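Long-range contacts in multicopper oxidase (Pseudomonas thermotolerans, PDB 6VOW), which probably oxidises phenolic and related substrates, as laccases do, and passes the electrons through its bound copper centres to dioxygen: residues 233-238 / 282-287; 206-211 / 287-292. One frame throughout, in Å; residues are numbered along the deposited sequence.

Contact 1 (233-238 / 282-287); sequences RLNLPG and PLRNGP
Leu-234 and Asn-235 pair antiparallel with Asn-285 and Arg-284 at the end of two neighbouring strands, in one sheet of a cupredoxin-like beta sandwich typical of multicopper oxidases. Asn-235 and Arg-284 form the hydrogen-bonded pair: Arg-284 N donates to Asn-235 O (2.9 Å), and Asn-235 N returns a bond to Arg-284 O. That same Arg-284 O takes a CA-H...O contact from Leu-234. Past this pair Gly-286 N binds Arg-233 O, but the next bond is made by a side chain. Asn-285 holds CG anti to its own backbone N (chi1 177°), and from there OD1 receives Arg-233 N at 2.9 Å, the donor above the carbonyl plane.

On the face carrying Asn-235 and Arg-284, the arginine chain bends at chi3 (-44°), and CG of Pro-237 lies over one face of its guanidinium, 3.6 Å from Arg-284 NE. The Arg-233 guanidinium has Gly-286 CA over a face; a side chain on Gly-286 would run into Arg-233 NH2. The other face of the sheet looks into the sandwich, where Leu-234 meets Leu-223 and Ile-268 of the facing sheet. Leu-236 and Leu-283 cross at about a right angle, CG of Leu-236 lying 4.1 Å from Leu-283 CD1. Pro-282 O is buried without a polar partner, with Pro-237 CD at 3.3 Å and Leu-236 CD2 at 3.5 Å.

Contact 2 (206-211 / 287-292); sequences RPNPTL and PLRLAT
A classic beta bulge, with Leu-290 and Ala-291 both facing Leu-283, marks the corner of strand 288-296 against which Asn-208 and Pro-209 pack. Asn-208 sets CG anti to its backbone N (chi1 -176°), and the amide branches part from there. OD1 lies 3.4 Å from Arg-289 CB, while ND2 sits over one face of the Arg-289 guanidinium, offset toward the rim and 3.7 Å from NH1, the two planes 57° apart. At the backbone of the same residue, Asn-208 CA makes a nearly straight CA-H...O contact with Leu-290 O (3.1 Å). An alanine in place of Asn-208 would probably leave the face of the Arg-289 guanidinium without its amide neighbour and the arginine chain freer to turn.

Beyond the corner the two chains run parallel, and strand 210-214 closes one edge of a five-stranded sheet in the cupredoxin-like sandwich. Thr-292 N donates to Pro-209 O at 2.9 Å, almost straight at 175°, and Thr-292 O accepts from Leu-211 N, so the threonine spends both its backbone polar groups on this neighbour. Thr-210 and Thr-292 lie side by side, pointing the same way, CG2 of Thr-210 being 4.1 Å from Thr-292 CB. On the other side of the sheet Ala-291 CB is met by Leu-211 CD1 at 3.9 Å and by Pro-209 CD at 4.1 Å, and Leu-211 reaches on to Leu-167 and Leu-169 of strand 165-174.

The two contacts belong to one five-stranded sheet, their centres about 10 Å apart. Across it the order is 210-214, 288-296, 280-285, 232-235 and 260-262, so contact 2 joins the first two strands and contact 1 the third and fourth. Strands 280-285 and 288-296 follow each other through Pro-287, which both contacts include, and Leu-283 ties them through probable hydrogen bonds, its N donating to Ala-291 O and its O accepting from Leu-290 N. Along the chain, both segments of contact 1 fall between residue 206 and residue 292. Four strands are thereby knitted into one wall of a sandwich whose facing strands include 165-174, 218-225 and 267-273.

Contact 1 (233-238 / 282-287)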
ATOM      1  N   ARG A 233      -8.329   2.087  11.673  1.00 43.52           N
ATOM      2  CA  ARG A 233      -9.704   2.614  11.586  1.00 47.33           C
ATOM      3  C   ARG A 233      -9.569   4.076  11.767  1.00 37.79           C
ATOM      4  O   ARG A 233      -9.750   4.624  12.841  1.00 44.97           O
ATOM      5  CB  ARG A 233     -10.600   1.984  12.648  1.00 49.50           C
ATOM      6  CG  ARG A 233     -10.703   0.489  12.402  1.00 54.06           C
ATOM      7  CD  ARG A 233     -11.838  -0.189  13.169  1.00 65.76           C
ATOM      8  NE  ARG A 233     -11.872   0.122  14.614  1.00 78.91           N
ATOM      9  CZ  ARG A 233     -10.926  -0.205  15.511  1.00 82.06           C
ATOM     10  NH1 ARG A 233      -9.790  -0.843  15.153  1.00 73.48           N
ATOM     11  NH2 ARG A 233     -11.112   0.131  16.802  1.00 73.71           N
ATOM     12  N   LEU A 234      -9.122   4.703  10.706  1.00 39.21           N
ATOM     13  CA  LEU A 234      -8.689   6.116  10.803  1.00 41.89           C
ATOM     14  C   LEU A 234      -9.848   7.020  10.989  1.00 39.16           C
ATOM     15  O   LEU A 234     -10.870   6.916  10.317  1.00 40.70           O
ATOM     16  CB  LEU A 234      -7.966   6.561   9.509  1.00 50.62           C
ATOM     17  CG  LEU A 234      -6.622   5.969   9.109  1.00 49.24           C
ATOM     18  CD1 LEU A 234      -6.166   6.628   7.808  1.00 59.68           C
ATOM     19  CD2 LEU A 234      -5.575   6.177  10.175  1.00 43.19           C
ATOM     20  N   ASN A 235      -9.679   7.961  11.871  1.00 35.73           N
ATOM     21  CA  ASN A 235     -10.739   8.894  12.180  1.00 41.50           C
ATOM     22  C   ASN A 235      -9.995  10.088  12.663  1.00 35.06           C
ATOM     23  O   ASN A 235      -8.855   9.924  13.127  1.00 41.47           O
ATOM     24  CB  ASN A 235     -11.753   8.288  13.179  1.00 42.44           C
ATOM     25  CG  ASN A 235     -11.132   7.940  14.496  1.00 41.55           C
ATOM     26  OD1 ASN A 235     -10.676   6.812  14.725  1.00 52.45           O
ATOM     27  ND2 ASN A 235     -11.124   8.893  15.383  1.00 34.35           N
ATOM     28  N   LEU A 236     -10.565  11.281  12.448  1.00 38.35           N
ATOM     29  CA  LEU A 236      -9.872  12.559  12.848  1.00 44.90           C
ATOM     30  C   LEU A 236     -10.910  13.503  13.487  1.00 54.89           C
ATOM     31  O   LEU A 236     -11.415  14.414  12.838  1.00 47.76           O
ATOM     32  CB  LEU A 236      -9.206  13.191  11.620  1.00 56.66           C
ATOM     33  CG  LEU A 236      -7.948  14.068  11.727  1.00 56.18           C
ATOM     34  CD1 LEU A 236      -7.775  14.753  10.358  1.00 58.56           C
ATOM     35  CD2 LEU A 236      -7.986  15.072  12.840  1.00 66.01           C
ATOM     36  N   PRO A 237     -11.254  13.271  14.771  1.00 52.40           N
ATOM     37  CA  PRO A 237     -12.451  13.952  15.250  1.00 50.44           C
ATOM     38  C   PRO A 237     -12.255  15.400  15.278  1.00 44.13           C
ATOM     39  O   PRO A 237     -11.190  15.832  15.629  1.00 53.87           O
ATOM     40  CB  PRO A 237     -12.628  13.432  16.689  1.00 54.49           C
ATOM     41  CG  PRO A 237     -11.613  12.366  16.872  1.00 48.42           C
ATOM     42  CD  PRO A 237     -10.563  12.529  15.836  1.00 45.59           C
ATOM     43  N   GLY A 238     -13.255  16.168  14.884  1.00 54.71           N
ATOM     44  CA  GLY A 238     -13.105  17.653  14.956  1.00 57.74           C
ATOM     45  C   GLY A 238     -12.778  18.347  13.641  1.00 61.79           C
ATOM     46  O   GLY A 238     -13.354  19.347  13.318  1.00 68.18           O
ATOM     47  N   PRO A 282      -6.407  15.087  16.879  1.00 59.54           N
ATOM     48  CA  PRO A 282      -5.756  13.784  16.962  1.00 52.40           C
ATOM     49  C   PRO A 282      -6.154  12.928  15.790  1.00 44.08           C
ATOM     50  O   PRO A 282      -7.329  12.802  15.473  1.00 50.32           O
ATOM     51  CB  PRO A 282      -6.283  13.247  18.294  1.00 56.26           C
ATOM     52  CG  PRO A 282      -7.556  14.035  18.567  1.00 52.83           C
ATOM     53  CD  PRO A 282      -7.746  15.032  17.495  1.00 54.61           C
ATOM     54  N   LEU A 283      -5.166  12.402  15.081  1.00 39.68           N
ATOM     55  CA  LEU A 283      -5.441  11.408  14.080  1.00 42.74           C
ATOM     56  C   LEU A 283      -5.448  10.081  14.830  1.00 41.77           C
ATOM     57  O   LEU A 283      -4.534   9.814  15.587  1.00 44.37           O
ATOM     58  CB  LEU A 283      -4.380  11.450  12.960  1.00 43.03           C
ATOM     59  CG  LEU A 283      -4.570  10.387  11.888  1.00 41.14           C
ATOM     60  CD1 LEU A 283      -5.765  10.696  11.031  1.00 45.77           C
ATOM     61  CD2 LEU A 283      -3.339  10.304  11.086  1.00 46.54           C
ATOM     62  N   ARG A 284      -6.467   9.263  14.630  1.00 40.44           N
ATOM     63  CA  ARG A 284      -6.643   8.098  15.453  1.00 37.45           C
ATOM     64  C   ARG A 284      -6.881   6.846  14.712  1.00 46.59           C
ATOM     65  O   ARG A 284      -7.557   6.816  13.646  1.00 44.67           O
ATOM     66  CB  ARG A 284      -7.891   8.303  16.360  1.00 39.44           C
ATOM     67  CG  ARG A 284      -7.688   9.511  17.236  1.00 43.32           C
ATOM     68  CD  ARG A 284      -8.640   9.676  18.408  1.00 40.17           C
ATOM     69  NE  ARG A 284      -9.999   9.420  18.033  1.00 41.92           N
ATOM     70  CZ  ARG A 284     -10.988   9.175  18.883  1.00 43.44           C
ATOM     71  NH1 ARG A 284     -10.822   9.234  20.186  1.00 45.30           N
ATOM     72  NH2 ARG A 284     -12.195   8.957  18.403  1.00 44.92           N
ATOM     73  N   ASN A 285      -6.409   5.782  15.348  1.00 47.97           N
ATOM     74  CA  ASN A 285      -6.870   4.442  15.042  1.00 49.35           C
ATOM     75  C   ASN A 285      -7.918   3.983  16.112  1.00 44.07           C
ATOM     76  O   ASN A 285      -7.538   3.664  17.217  1.00 39.64           O
ATOM     77  CB  ASN A 285      -5.668   3.512  15.013  1.00 44.13           C
ATOM     78  CG  ASN A 285      -6.069   2.129  14.775  1.00 40.22           C
ATOM     79  OD1 ASN A 285      -7.122   1.905  14.255  1.00 45.59           O
ATOM     80  ND2 ASN A 285      -5.316   1.206  15.262  1.00 44.17           N
ATOM     81  N   GLY A 286      -9.215   3.989  15.766  1.00 41.08           N
ATOM     82  CA  GLY A 286     -10.283   3.980  16.749  1.00 42.48           C
ATOM     83  C   GLY A 286     -10.031   5.021  17.827  1.00 42.44           C
ATOM     84  O   GLY A 286      -9.935   6.153  17.520  1.00 42.18           O
ATOM     85  N   PRO A 287      -9.889   4.607  19.104  1.00 53.33           N
ATOM     86  CA  PRO A 287      -9.674   5.561  20.209  1.00 50.92           C
ATOM     87  C   PRO A 287      -8.194   5.878  20.440  1.00 44.43           C
ATOM     88  O   PRO A 287      -7.818   6.667  21.307  1.00 47.77           O
ATOM     89  CB  PRO A 287     -10.246   4.791  21.400  1.00 56.04           C
ATOM     90  CG  PRO A 287      -9.944   3.352  21.112  1.00 47.91           C
ATOM     91  CD  PRO A 287     -10.131   3.227  19.620  1.00 58.48           C
TER

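Contact 2 (206-211 / 287-292)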
ATOM      1  N   ARG A 206       7.869   7.068  14.374  1.00 51.33           N
ATOM      2  CA  ARG A 206       7.745   7.677  15.668  1.00 47.09           C
ATOM      3  C   ARG A 206       6.384   7.290  16.279  1.00 43.10           C
ATOM      4  O   ARG A 206       5.374   7.431  15.571  1.00 43.81           O
ATOM      5  CB  ARG A 206       7.819   9.178  15.475  1.00 49.79           C
ATOM      6  CG  ARG A 206       9.085   9.692  14.807  1.00 63.63           C
ATOM      7  CD  ARG A 206      10.236   9.943  15.777  1.00 78.80           C
ATOM      8  NE  ARG A 206       9.925  10.992  16.746  1.00 90.95           N
ATOM      9  CZ  ARG A 206      10.073  12.311  16.582  1.00 87.20           C
ATOM     10  NH1 ARG A 206      10.566  12.860  15.448  1.00109.25           N
ATOM     11  NH2 ARG A 206       9.697  13.100  17.603  1.00 68.97           N
ATOM     12  N   PRO A 207       6.356   6.778  17.555  1.00 54.84           N
ATOM     13  CA  PRO A 207       5.058   6.493  18.175  1.00 54.25           C
ATOM     14  C   PRO A 207       4.422   7.828  18.503  1.00 52.38           C
ATOM     15  O   PRO A 207       4.975   8.672  19.218  1.00 48.36           O
ATOM     16  CB  PRO A 207       5.414   5.686  19.432  1.00 56.81           C
ATOM     17  CG  PRO A 207       6.813   6.091  19.762  1.00 51.55           C
ATOM     18  CD  PRO A 207       7.473   6.395  18.458  1.00 51.81           C
ATOM     19  N   ASN A 208       3.313   8.034  17.840  1.00 51.16           N
ATOM     20  CA  ASN A 208       2.404   9.092  18.114  1.00 51.48           C
ATOM     21  C   ASN A 208       3.040  10.480  18.074  1.00 47.86           C
ATOM     22  O   ASN A 208       3.075  11.171  19.097  1.00 52.98           O
ATOM     23  CB  ASN A 208       1.700   8.831  19.452  1.00 59.41           C
ATOM     24  CG  ASN A 208       0.652   9.858  19.746  1.00 57.97           C
ATOM     25  OD1 ASN A 208      -0.092  10.266  18.857  1.00 65.56           O
ATOM     26  ND2 ASN A 208       0.612  10.329  20.982  1.00 53.70           N
ATOM     27  N   PRO A 209       3.540  10.891  16.904  1.00 40.96           N
ATOM     28  CA  PRO A 209       4.200  12.192  16.809  1.00 41.50           C
ATOM     29  C   PRO A 209       3.190  13.338  16.728  1.00 44.93           C
ATOM     30  O   PRO A 209       1.999  13.138  16.481  1.00 53.02           O
ATOM     31  CB  PRO A 209       5.007  12.060  15.542  1.00 39.82           C
ATOM     32  CG  PRO A 209       4.124  11.263  14.662  1.00 43.50           C
ATOM     33  CD  PRO A 209       3.487  10.240  15.597  1.00 46.11           C
ATOM     34  N   THR A 210       3.676  14.538  17.012  1.00 55.32           N
ATOM     35  CA  THR A 210       2.931  15.763  16.850  1.00 53.87           C
ATOM     36  C   THR A 210       3.467  16.324  15.547  1.00 52.47           C
ATOM     37  O   THR A 210       4.663  16.568  15.417  1.00 52.39           O
ATOM     38  CB  THR A 210       3.126  16.707  18.053  1.00 52.32           C
ATOM     39  OG1 THR A 210       4.488  17.149  18.124  1.00 63.46           O
ATOM     40  CG2 THR A 210       2.807  15.975  19.333  1.00 61.31           C
ATOM     41  N   LEU A 211       2.603  16.452  14.559  1.00 50.27           N
ATOM     42  CA  LEU A 211       2.982  17.051  13.277  1.00 53.02           C
ATOM     43  C   LEU A 211       2.434  18.440  13.119  1.00 53.48           C
ATOM     44  O   LEU A 211       1.218  18.657  13.219  1.00 54.75           O
ATOM     45  CB  LEU A 211       2.448  16.199  12.163  1.00 53.35           C
ATOM     46  CG  LEU A 211       2.913  14.763  12.469  1.00 52.03           C
ATOM     47  CD1 LEU A 211       1.943  13.849  11.756  1.00 65.41           C
ATOM     48  CD2 LEU A 211       4.388  14.512  12.088  1.00 43.91           C
ATOM     49  N   PRO A 287      -9.889   4.607  19.104  1.00 53.33           N
ATOM     50  CA  PRO A 287      -9.674   5.561  20.209  1.00 50.92           C
ATOM     51  C   PRO A 287      -8.194   5.878  20.440  1.00 44.43           C
ATOM     52  O   PRO A 287      -7.818   6.667  21.307  1.00 47.77           O
ATOM     53  CB  PRO A 287     -10.246   4.791  21.400  1.00 56.04           C
ATOM     54  CG  PRO A 287      -9.944   3.352  21.112  1.00 47.91           C
ATOM     55  CD  PRO A 287     -10.131   3.227  19.620  1.00 58.48           C
ATOM     56  N   LEU A 288      -7.339   5.233  19.677  1.00 39.92           N
ATOM     57  CA  LEU A 288      -5.915   5.365  19.894  1.00 47.79           C
ATOM     58  C   LEU A 288      -5.370   6.461  18.978  1.00 47.12           C
ATOM     59  O   LEU A 288      -5.608   6.421  17.768  1.00 55.62           O
ATOM     60  CB  LEU A 288      -5.225   4.020  19.573  1.00 57.05           C
ATOM     61  CG  LEU A 288      -5.681   2.832  20.410  1.00 57.53           C
ATOM     62  CD1 LEU A 288      -5.010   1.580  19.878  1.00 61.56           C
ATOM     63  CD2 LEU A 288      -5.374   3.057  21.912  1.00 54.82           C
ATOM     64  N   ARG A 289      -4.598   7.383  19.547  1.00 42.08           N
ATOM     65  CA  ARG A 289      -3.913   8.403  18.752  1.00 43.16           C
ATOM     66  C   ARG A 289      -2.755   7.767  18.023  1.00 46.55           C
ATOM     67  O   ARG A 289      -1.901   7.128  18.621  1.00 53.57           O
ATOM     68  CB  ARG A 289      -3.317   9.515  19.595  1.00 39.72           C
ATOM     69  CG  ARG A 289      -4.252  10.271  20.463  1.00 43.55           C
ATOM     70  CD  ARG A 289      -3.461  10.576  21.762  1.00 49.31           C
ATOM     71  NE  ARG A 289      -3.045  11.968  21.905  1.00 51.64           N
ATOM     72  CZ  ARG A 289      -2.203  12.410  22.816  1.00 49.00           C
ATOM     73  NH1 ARG A 289      -1.593  11.579  23.637  1.00 53.28           N
ATOM     74  NH2 ARG A 289      -1.901  13.708  22.867  1.00 63.32           N
ATOM     75  N   LEU A 290      -2.748   8.006  16.726  1.00 41.24           N
ATOM     76  CA  LEU A 290      -1.652   7.669  15.820  1.00 40.94           C
ATOM     77  C   LEU A 290      -0.691   8.858  15.741  1.00 41.60           C
ATOM     78  O   LEU A 290       0.520   8.722  15.696  1.00 39.27           O
ATOM     79  CB  LEU A 290      -2.262   7.448  14.462  1.00 42.25           C
ATOM     80  CG  LEU A 290      -3.095   6.178  14.311  1.00 42.43           C
ATOM     81  CD1 LEU A 290      -3.806   6.099  12.936  1.00 46.05           C
ATOM     82  CD2 LEU A 290      -2.151   5.033  14.586  1.00 45.70           C
ATOM     83  N   ALA A 291      -1.266  10.034  15.758  1.00 44.11           N
ATOM     84  CA  ALA A 291      -0.554  11.270  15.594  1.00 44.03           C
ATOM     85  C   ALA A 291      -1.488  12.362  16.012  1.00 40.44           C
ATOM     86  O   ALA A 291      -2.692  12.232  15.959  1.00 44.99           O
ATOM     87  CB  ALA A 291      -0.149  11.502  14.128  1.00 56.78           C
ATOM     88  N   THR A 292      -0.861  13.455  16.357  1.00 39.89           N
ATOM     89  CA  THR A 292      -1.441  14.693  16.657  1.00 50.55           C
ATOM     90  C   THR A 292      -0.999  15.763  15.610  1.00 44.06           C
ATOM     91  O   THR A 292       0.179  15.963  15.401  1.00 52.72           O
ATOM     92  CB  THR A 292      -0.969  15.077  18.073  1.00 48.33           C
ATOM     93  OG1 THR A 292      -1.404  14.074  18.987  1.00 58.45           O
ATOM     94  CG2 THR A 292      -1.586  16.266  18.469  1.00 50.64           C
TER